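Local atomic coordinates of hypothetic aldehyde deformylating oxygenase (Sulfolobus tokodaii, PDB entry 5V4T), a protein that binds iron(III) within a ferritin-like bundle of helices and probably works as an oxidoreductase with aldehyde deformylating oxygenase activity. Residues His107-Thr110 / Glu111-Ala115; Tyr189-Gln192 / Glu193-Asn196; Ile45-Asn48 / Tyr49-Gln53; Ser7-Gln10 / Glu11-Glu14. All coordinates share one frame; numbering follows the deposited sequence.

Contact 1 (His107-Thr110 / Glu111-Ala115). With FE (Fe (III) ion), chain C.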
# COMPACT_ATOMS: atom_id res chain seq x y z
N HIS A 107 2.03 3.19 8.26
CA HIS A 107 0.80 3.94 8.14
C HIS A 107 0.94 5.19 7.27
O HIS A 107 0.06 5.52 6.49
CB HIS A 107 0.22 4.25 9.49
CG HIS A 107 -0.04 3.02 10.31
ND1 HIS A 107 0.95 2.25 10.88
CD2 HIS A 107 -1.20 2.39 10.60
CE1 HIS A 107 0.42 1.22 11.51
NE2 HIS A 107 -0.89 1.29 11.37
N MET A 108 1.97 6.00 7.53
CA MET A 108 2.09 7.25 6.78
C MET A 108 2.57 7.06 5.36
O MET A 108 1.91 7.52 4.46
CB MET A 108 3.04 8.26 7.50
CG MET A 108 2.57 8.65 8.89
SD MET A 108 0.99 9.51 8.99
CE MET A 108 -0.10 8.20 9.59
N ILE A 109 3.71 6.40 5.17
CA ILE A 109 4.30 6.33 3.84
C ILE A 109 3.60 5.24 3.00
O ILE A 109 3.31 5.41 1.84
CB ILE A 109 5.83 6.13 3.93
CG1 ILE A 109 6.56 7.41 4.34
CG2 ILE A 109 6.42 5.52 2.67
CD1 ILE A 109 6.60 8.50 3.27
N THR A 110 3.43 4.08 3.58
CA THR A 110 2.94 2.94 2.78
C THR A 110 1.46 3.08 2.57
O THR A 110 1.00 3.03 1.42
CB THR A 110 3.29 1.58 3.40
OG1 THR A 110 4.71 1.52 3.60
CG2 THR A 110 2.88 0.43 2.53
N GLU A 111 0.69 3.23 3.64
CA GLU A 111 -0.74 3.41 3.52
C GLU A 111 -1.12 4.81 3.07
O GLU A 111 -2.01 4.95 2.24
CB GLU A 111 -1.44 3.03 4.82
CG GLU A 111 -1.15 1.59 5.26
CD GLU A 111 -1.86 1.19 6.56
OE1 GLU A 111 -1.72 1.91 7.56
OE2 GLU A 111 -2.56 0.13 6.63
N GLY A 112 -0.49 5.85 3.59
CA GLY A 112 -0.95 7.20 3.39
C GLY A 112 -0.37 7.90 2.19
O GLY A 112 -0.86 8.97 1.84
N VAL A 113 0.64 7.32 1.56
CA VAL A 113 1.17 7.90 0.30
C VAL A 113 1.12 6.86 -0.83
O VAL A 113 0.34 7.06 -1.79
CB VAL A 113 2.59 8.40 0.50
CG1 VAL A 113 3.07 8.94 -0.84
CG2 VAL A 113 2.61 9.50 1.53
N LEU A 114 1.83 5.77 -0.72
CA LEU A 114 1.92 4.77 -1.79
C LEU A 114 0.59 4.14 -2.07
O LEU A 114 0.16 4.11 -3.21
CB LEU A 114 2.95 3.70 -1.47
CG LEU A 114 4.34 4.21 -1.60
CD1 LEU A 114 5.21 3.25 -0.85
CD2 LEU A 114 4.68 4.23 -3.12
N ALA A 115 -0.06 3.61 -1.04
CA ALA A 115 -1.35 2.91 -1.25
C ALA A 115 -2.39 3.86 -1.77
O ALA A 115 -3.21 3.47 -2.60
CB ALA A 115 -1.85 2.21 0.01
FE FE C . -3.85 -0.79 5.53
O HOH W 1 -2.54 -1.39 4.04

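Contact 2 (Tyr189-Gln192 / Glu193-Asn196)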
# COMPACT_ATOMS: atom_id res chain seq x y z
N TYR A 189 -1.57 7.10 -17.31
CA TYR A 189 -1.10 8.00 -16.24
C TYR A 189 0.28 8.55 -16.56
O TYR A 189 1.08 7.89 -17.20
CB TYR A 189 -1.01 7.27 -14.91
CG TYR A 189 -2.39 6.90 -14.45
CD1 TYR A 189 -3.12 7.78 -13.67
CD2 TYR A 189 -2.99 5.72 -14.82
CE1 TYR A 189 -4.42 7.50 -13.29
CE2 TYR A 189 -4.31 5.43 -14.45
CZ TYR A 189 -5.00 6.32 -13.67
OH TYR A 189 -6.31 6.02 -13.32
N SER A 190 0.48 9.79 -16.12
CA SER A 190 1.76 10.45 -16.16
C SER A 190 2.52 10.17 -14.87
O SER A 190 1.98 10.49 -13.81
CB SER A 190 1.55 11.92 -16.25
OG SER A 190 2.71 12.62 -15.86
N ILE A 191 3.72 9.63 -14.95
CA ILE A 191 4.54 9.39 -13.75
C ILE A 191 4.81 10.71 -13.03
O ILE A 191 4.69 10.78 -11.80
CB ILE A 191 5.85 8.67 -14.04
CG1 ILE A 191 5.59 7.29 -14.64
CG2 ILE A 191 6.72 8.50 -12.80
CD1 ILE A 191 5.12 6.29 -13.57
N GLN A 192 5.17 11.78 -13.78
CA GLN A 192 5.29 13.07 -13.12
C GLN A 192 4.06 13.53 -12.34
O GLN A 192 4.19 14.07 -11.19
CB GLN A 192 5.69 14.20 -14.10
CG GLN A 192 6.05 15.53 -13.37
CD GLN A 192 7.28 15.36 -12.48
OE1 GLN A 192 8.40 15.15 -12.99
NE2 GLN A 192 7.11 15.47 -11.14
N GLU A 193 2.88 13.37 -12.88
CA GLU A 193 1.64 13.80 -12.20
C GLU A 193 1.45 12.94 -10.95
O GLU A 193 1.03 13.44 -9.95
CB GLU A 193 0.36 13.80 -13.06
CG GLU A 193 0.36 14.86 -14.13
CD GLU A 193 -0.92 14.91 -14.97
OE1 GLU A 193 -1.90 14.18 -14.66
OE2 GLU A 193 -0.94 15.68 -15.97
N LEU A 194 1.78 11.67 -11.04
CA LEU A 194 1.67 10.79 -9.85
C LEU A 194 2.63 11.18 -8.77
O LEU A 194 2.26 11.21 -7.60
CB LEU A 194 1.92 9.33 -10.27
CG LEU A 194 0.84 8.73 -11.09
CD1 LEU A 194 1.27 7.35 -11.49
CD2 LEU A 194 -0.55 8.71 -10.48
N VAL A 195 3.89 11.49 -9.11
CA VAL A 195 4.84 11.99 -8.14
C VAL A 195 4.41 13.35 -7.58
O VAL A 195 4.54 13.57 -6.38
CB VAL A 195 6.28 12.07 -8.75
CG1 VAL A 195 7.26 12.76 -7.81
CG2 VAL A 195 6.76 10.64 -9.10
N ASN A 196 3.83 14.23 -8.41
CA ASN A 196 3.26 15.47 -7.86
C ASN A 196 2.19 15.20 -6.83
O ASN A 196 2.14 15.90 -5.83
CB ASN A 196 2.72 16.43 -8.94
CG ASN A 196 3.79 16.86 -9.93
OD1 ASN A 196 4.99 16.78 -9.68
ND2 ASN A 196 3.34 17.28 -11.08
O HOH W 2 -1.77 11.14 -14.97

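Contact 3 (Ile45-Asn48 / Tyr49-Gln53)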
# COMPACT_ATOMS: atom_id res chain seq x y z
N ILE A 45 -0.36 -6.24 21.90
CA ILE A 45 0.15 -5.31 22.89
C ILE A 45 -0.68 -4.08 22.96
O ILE A 45 -1.22 -3.75 24.03
CB ILE A 45 1.61 -4.94 22.66
CG1 ILE A 45 2.48 -6.14 22.97
CG2 ILE A 45 1.97 -3.79 23.63
CD1 ILE A 45 3.90 -5.95 22.56
N ILE A 46 -0.84 -3.43 21.81
CA ILE A 46 -1.63 -2.18 21.69
C ILE A 46 -3.11 -2.42 21.88
O ILE A 46 -3.78 -1.64 22.52
CB ILE A 46 -1.46 -1.51 20.28
CG1 ILE A 46 -0.01 -1.28 19.90
CG2 ILE A 46 -2.18 -0.17 20.28
CD1 ILE A 46 0.76 -0.44 20.88
N ALA A 47 -3.59 -3.52 21.32
CA ALA A 47 -4.95 -4.09 21.58
C ALA A 47 -6.13 -3.18 21.45
O ALA A 47 -7.12 -3.33 22.17
CB ALA A 47 -4.99 -4.80 22.94
N ASN A 48 -6.03 -2.22 20.56
CA ASN A 48 -7.24 -1.36 20.31
C ASN A 48 -7.72 -1.59 18.86
O ASN A 48 -7.94 -2.76 18.44
CB ASN A 48 -7.04 0.10 20.64
CG ASN A 48 -5.79 0.70 20.08
OD1 ASN A 48 -5.48 1.85 20.40
ND2 ASN A 48 -5.03 -0.05 19.21
N TYR A 49 -7.77 -0.54 18.05
CA TYR A 49 -8.04 -0.77 16.63
C TYR A 49 -6.94 -1.64 15.97
O TYR A 49 -7.17 -2.15 14.86
CB TYR A 49 -8.07 0.58 15.90
CG TYR A 49 -8.60 0.48 14.48
CD1 TYR A 49 -9.96 0.31 14.26
CD2 TYR A 49 -7.75 0.44 13.37
CE1 TYR A 49 -10.46 0.17 12.97
CE2 TYR A 49 -8.27 0.30 12.09
CZ TYR A 49 -9.60 0.15 11.91
OH TYR A 49 -10.11 0.01 10.63
N SER A 50 -5.74 -1.77 16.58
CA SER A 50 -4.67 -2.50 15.93
C SER A 50 -5.07 -3.94 15.53
O SER A 50 -4.69 -4.47 14.49
CB SER A 50 -3.43 -2.55 16.84
OG SER A 50 -3.74 -3.26 17.98
N LEU A 51 -5.90 -4.57 16.36
CA LEU A 51 -6.34 -5.91 16.04
C LEU A 51 -7.31 -5.93 14.81
O LEU A 51 -7.19 -6.82 14.00
CB LEU A 51 -7.08 -6.48 17.29
CG LEU A 51 -6.19 -6.61 18.57
CD1 LEU A 51 -7.06 -6.62 19.80
CD2 LEU A 51 -5.36 -7.82 18.49
N GLN A 52 -8.19 -4.96 14.73
CA GLN A 52 -9.05 -4.78 13.57
C GLN A 52 -8.19 -4.48 12.34
O GLN A 52 -8.43 -5.01 11.26
CB GLN A 52 -10.09 -3.74 13.82
CG GLN A 52 -10.99 -3.59 12.61
CD GLN A 52 -12.32 -3.03 12.92
OE1 GLN A 52 -12.80 -3.06 14.04
NE2 GLN A 52 -12.94 -2.46 11.89
N GLN A 53 -7.19 -3.65 12.50
CA GLN A 53 -6.32 -3.40 11.33
C GLN A 53 -5.65 -4.63 10.76
O GLN A 53 -5.60 -4.88 9.58
CB GLN A 53 -5.28 -2.30 11.62
CG GLN A 53 -4.40 -2.07 10.37
CD GLN A 53 -3.42 -0.93 10.54
OE1 GLN A 53 -3.13 -0.47 11.66
NE2 GLN A 53 -2.79 -0.58 9.42

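Contact 4 (Ser7-Gln10 / Glu11-Glu14)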
# COMPACT_ATOMS: atom_id res chain seq x y z
N SER A 7 -11.85 -9.76 -21.54
CA SER A 7 -12.12 -8.85 -22.62
C SER A 7 -11.54 -7.46 -22.42
O SER A 7 -11.57 -6.62 -23.28
CB SER A 7 -13.62 -8.83 -22.90
OG SER A 7 -14.34 -8.51 -21.80
N THR A 8 -10.96 -7.21 -21.26
CA THR A 8 -10.15 -6.02 -21.05
C THR A 8 -8.83 -6.11 -21.85
O THR A 8 -8.20 -7.17 -21.90
CB THR A 8 -9.93 -5.87 -19.53
OG1 THR A 8 -11.22 -5.94 -18.87
CG2 THR A 8 -9.18 -4.59 -19.14
N PRO A 9 -8.36 -4.99 -22.41
CA PRO A 9 -7.09 -5.02 -23.12
C PRO A 9 -5.92 -5.52 -22.30
O PRO A 9 -5.83 -5.29 -21.10
CB PRO A 9 -6.90 -3.57 -23.59
CG PRO A 9 -8.30 -3.08 -23.74
CD PRO A 9 -8.98 -3.65 -22.53
N GLN A 10 -5.02 -6.23 -22.95
CA GLN A 10 -3.94 -6.86 -22.26
C GLN A 10 -3.06 -5.90 -21.46
O GLN A 10 -2.71 -6.20 -20.33
CB GLN A 10 -3.09 -7.64 -23.27
CG GLN A 10 -1.99 -8.39 -22.57
CD GLN A 10 -1.18 -9.19 -23.54
OE1 GLN A 10 -1.68 -10.15 -24.12
NE2 GLN A 10 0.06 -8.79 -23.76
N GLU A 11 -2.69 -4.77 -22.02
CA GLU A 11 -1.82 -3.80 -21.29
C GLU A 11 -2.49 -3.26 -20.01
O GLU A 11 -1.84 -2.96 -19.00
CB GLU A 11 -1.48 -2.61 -22.21
CG GLU A 11 -0.38 -2.87 -23.23
CD GLU A 11 0.15 -1.56 -23.88
OE1 GLU A 11 -0.64 -0.61 -24.10
OE2 GLU A 11 1.36 -1.48 -24.17
N ILE A 12 -3.81 -3.18 -20.09
CA ILE A 12 -4.63 -2.74 -18.93
C ILE A 12 -4.64 -3.82 -17.89
O ILE A 12 -4.36 -3.59 -16.71
CB ILE A 12 -6.03 -2.42 -19.39
CG1 ILE A 12 -6.00 -1.32 -20.46
CG2 ILE A 12 -6.87 -2.03 -18.16
CD1 ILE A 12 -5.49 0.01 -19.98
N ARG A 13 -4.90 -5.07 -18.27
CA ARG A 13 -4.74 -6.15 -17.33
C ARG A 13 -3.36 -6.25 -16.72
O ARG A 13 -3.22 -6.52 -15.50
CB ARG A 13 -5.13 -7.51 -17.92
CG ARG A 13 -6.60 -7.67 -18.18
CD ARG A 13 -6.93 -9.07 -18.72
NE ARG A 13 -6.84 -9.00 -20.15
CZ ARG A 13 -6.00 -9.70 -20.91
NH1 ARG A 13 -5.17 -10.57 -20.39
NH2 ARG A 13 -6.05 -9.51 -22.22
N GLU A 14 -2.31 -6.06 -17.54
CA GLU A 14 -0.96 -6.13 -17.01
C GLU A 14 -0.68 -5.08 -15.96
O GLU A 14 -0.02 -5.34 -14.95
CB GLU A 14 0.08 -5.98 -18.12
CG GLU A 14 0.19 -7.32 -18.86
CD GLU A 14 1.03 -7.24 -20.13
OE1 GLU A 14 1.49 -6.14 -20.51
OE2 GLU A 14 1.17 -8.32 -20.74

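Contact 1 (His107-Thr110 / Glu111-Ala115)
E111 turns one carboxylate oxygen to the metal and keeps the other beside H107. Its OE2 binds the iron(III) ion at 1.9 Å from FE; water 1, E57, E145 and H148 also ligate the metal. The second oxygen, E111 OE1, comes within 3.1 Å of CD2 of H107, and imidazole and carboxylate stand almost at right angles, 83° apart. CG of E111 lies opposite the carbonyl carbon (chi1 -57°) and the chain then runs straight, which suits a residue that must reach off the helix to a metal. In the second shell, H107 NE2 is hydrogen-bonded to Q53 OE1, and Q53 NE2 makes a weak bond to E111 OE2, so one amide spans both side chains. Behind these groups, helix 98-128, one of the long helices of the ferritin-like bundle, widens into pi-type turns: L114 N bonds I109 O at 3.0 Å and A115 N bonds T110 O at 2.7 Å, both five residues on. G112 fits the widened turn because a beta-carbon there would clash with M108 O. T110 folds its hydroxyl back to R105 O, while I109 CG2 lies 4.4 Å from CD1 of L114, and both side chains touch helix 159-179.

Contact 2 (Tyr189-Gln192 / Glu193-Asn196)
The amides of Q192 and N196 lie one helical turn apart in the first turns of helix 191-211, whose N-cap is S190; their planes are only 27° from parallel, and they meet through Q192 NE2, which gives a hydrogen bond to N196 OD1 at 2.9 Å. The donor stands 39° above the plane of the N196 amide rather than on a lone pair, while OD1 lies closer to the plane of the Q192 amide. Q192 gets there by placing CG opposite its own backbone N (chi1 -170°) and then bending at chi2, which brings NE2 to N196 OD1. Both are polar residues on the exposed side of the helix. At the cap the hydroxyl, S190 OG, accepts from E193 N at 3.1 Å in a nearly straight bond, filling the role of the missing preceding turn; serine suits the place because its short chain returns an oxygen to the helix end. With S190 replaced by an alanine, E193 N would probably be left without that side-chain acceptor, and the first turn would be less firmly held. Water 2 accepts from S190 N and donates to E193 OE1 at 3.1 Å, a water-mediated counterpart of the reciprocal bond in a capping box. On the buried side, the ring of Y189 is approached obliquely by L194 CD2, and its OH is hydrogen-bonded to E124. L194 packs toward helix 98-128 and V195 toward helix 159-179. Branched residues fill this inner flank, where CD1 of L194 lies 4.1 Å from CB of Y189 and CG2 of I191 lies 4.3 Å from CG2 of V195.

Contact 3 (Ile45-Asn48 / Tyr49-Gln53)
At A47 the chain leaves helix 34-46 with a positive phi of 51°, passes through N48 and re-enters helical geometry in helix 49-67, where L51 N makes only a weak bond to N48 O at 3.4 Å. Side chains reach back across this tight corner. L51 CD1 rests 3.7 Å from CA of A47, and the small methyl of A47 leaves room for that leucine branch. S50 holds its hydroxyl between its own backbone N and carbonyl carbon (chi1 63°), the crowded position, which turns OG back toward the end of helix 34-46, 3.7 Å from CB of I46. From there OG hydrogen-bonds A43 O in the preceding helix, a task suited to a short hydroxyl residue in a buried spot. Y49 points the other way: CB of Q52 sits 4.0 Å above one face of its ring, offset toward the rim, and its OH is hydrogen-bonded to R147 NE. The Y49 side chain also touches H148, an iron ligand on helix 132-155. With few backbone bonds across the corner, the serine hydroxyl supplies a polar tie between the two helices, and the tyrosine's neighbours are consistent with a second-shell place beside the metal-binding histidine.

Contact 4 (Ser7-Gln10 / Glu11-Glu14)
R13 folds back over the residues that open its own helix, and its outer half closes on a single carbonyl oxygen. CB lies 3.7 Å from Q10 O, and CG continues past the side chain of T8, 4.0 Å from its CB. At CD the chain comes to 3.9 Å from T8 O and bends there (chi3 -90°), which swings the guanidinium toward that carbonyl. Two nitrogens then grip one oxygen side-on: NE donates to T8 O at 2.9 Å, and NH2 donates to the same T8 O at 3.2 Å. The oxygen lies in the guanidinium plane, with NH2 nearly in line with the T8 C=O bond and NE tilted away from the carbonyl plane. Q10 CA lies over one face of the group, toward the rim, 3.4 Å from NH2. A leucine in its place would probably leave T8 O without these two donors and uncover Q10 CA. T8 also offers an apolar branch: the T8 and I12 side chains cross at about a right angle, T8 CG2 lying 3.6 Å from I12 CG2, and the T8 hydroxyl is hydrogen-bonded to N4 O. Threonine thus serves both a buried apolar neighbour and a polar one. P9 follows, with a ring that restrains T8 to an extended shape and has no N-H to satisfy, while P9 O accepts from R13 N at 3.0 Å and more weakly from I12 N. Q10 O takes E14 N in the next bond along. With P9 at the N-cap position, this is the start of an alpha-helix, where helix 10-23 emerges from a loop extended at T8 and P9.

Along the chain the order is contact 4, contact 3, contact 1, contact 2, each closing before the next opens. Contact 1 lies on helix 98-128, about 6 Å from the centre of the chain; the others sit 17 to 22 Å out, where helices begin or are joined. Contacts 1 and 3 have centres about 18 Å apart yet touch through Q53, which joins helix 49-67 to helix 98-128, two of the three helices that supply iron ligands. Contacts 3 and 4 are farthest apart, about 38 Å between centres and on opposite sides of the chain's centre. Contact 2, about 16 Å from contact 1, opens the last helix. The iron site thus lies within the helical bundle, with contacts 2, 3 and 4 farther out at helix starts.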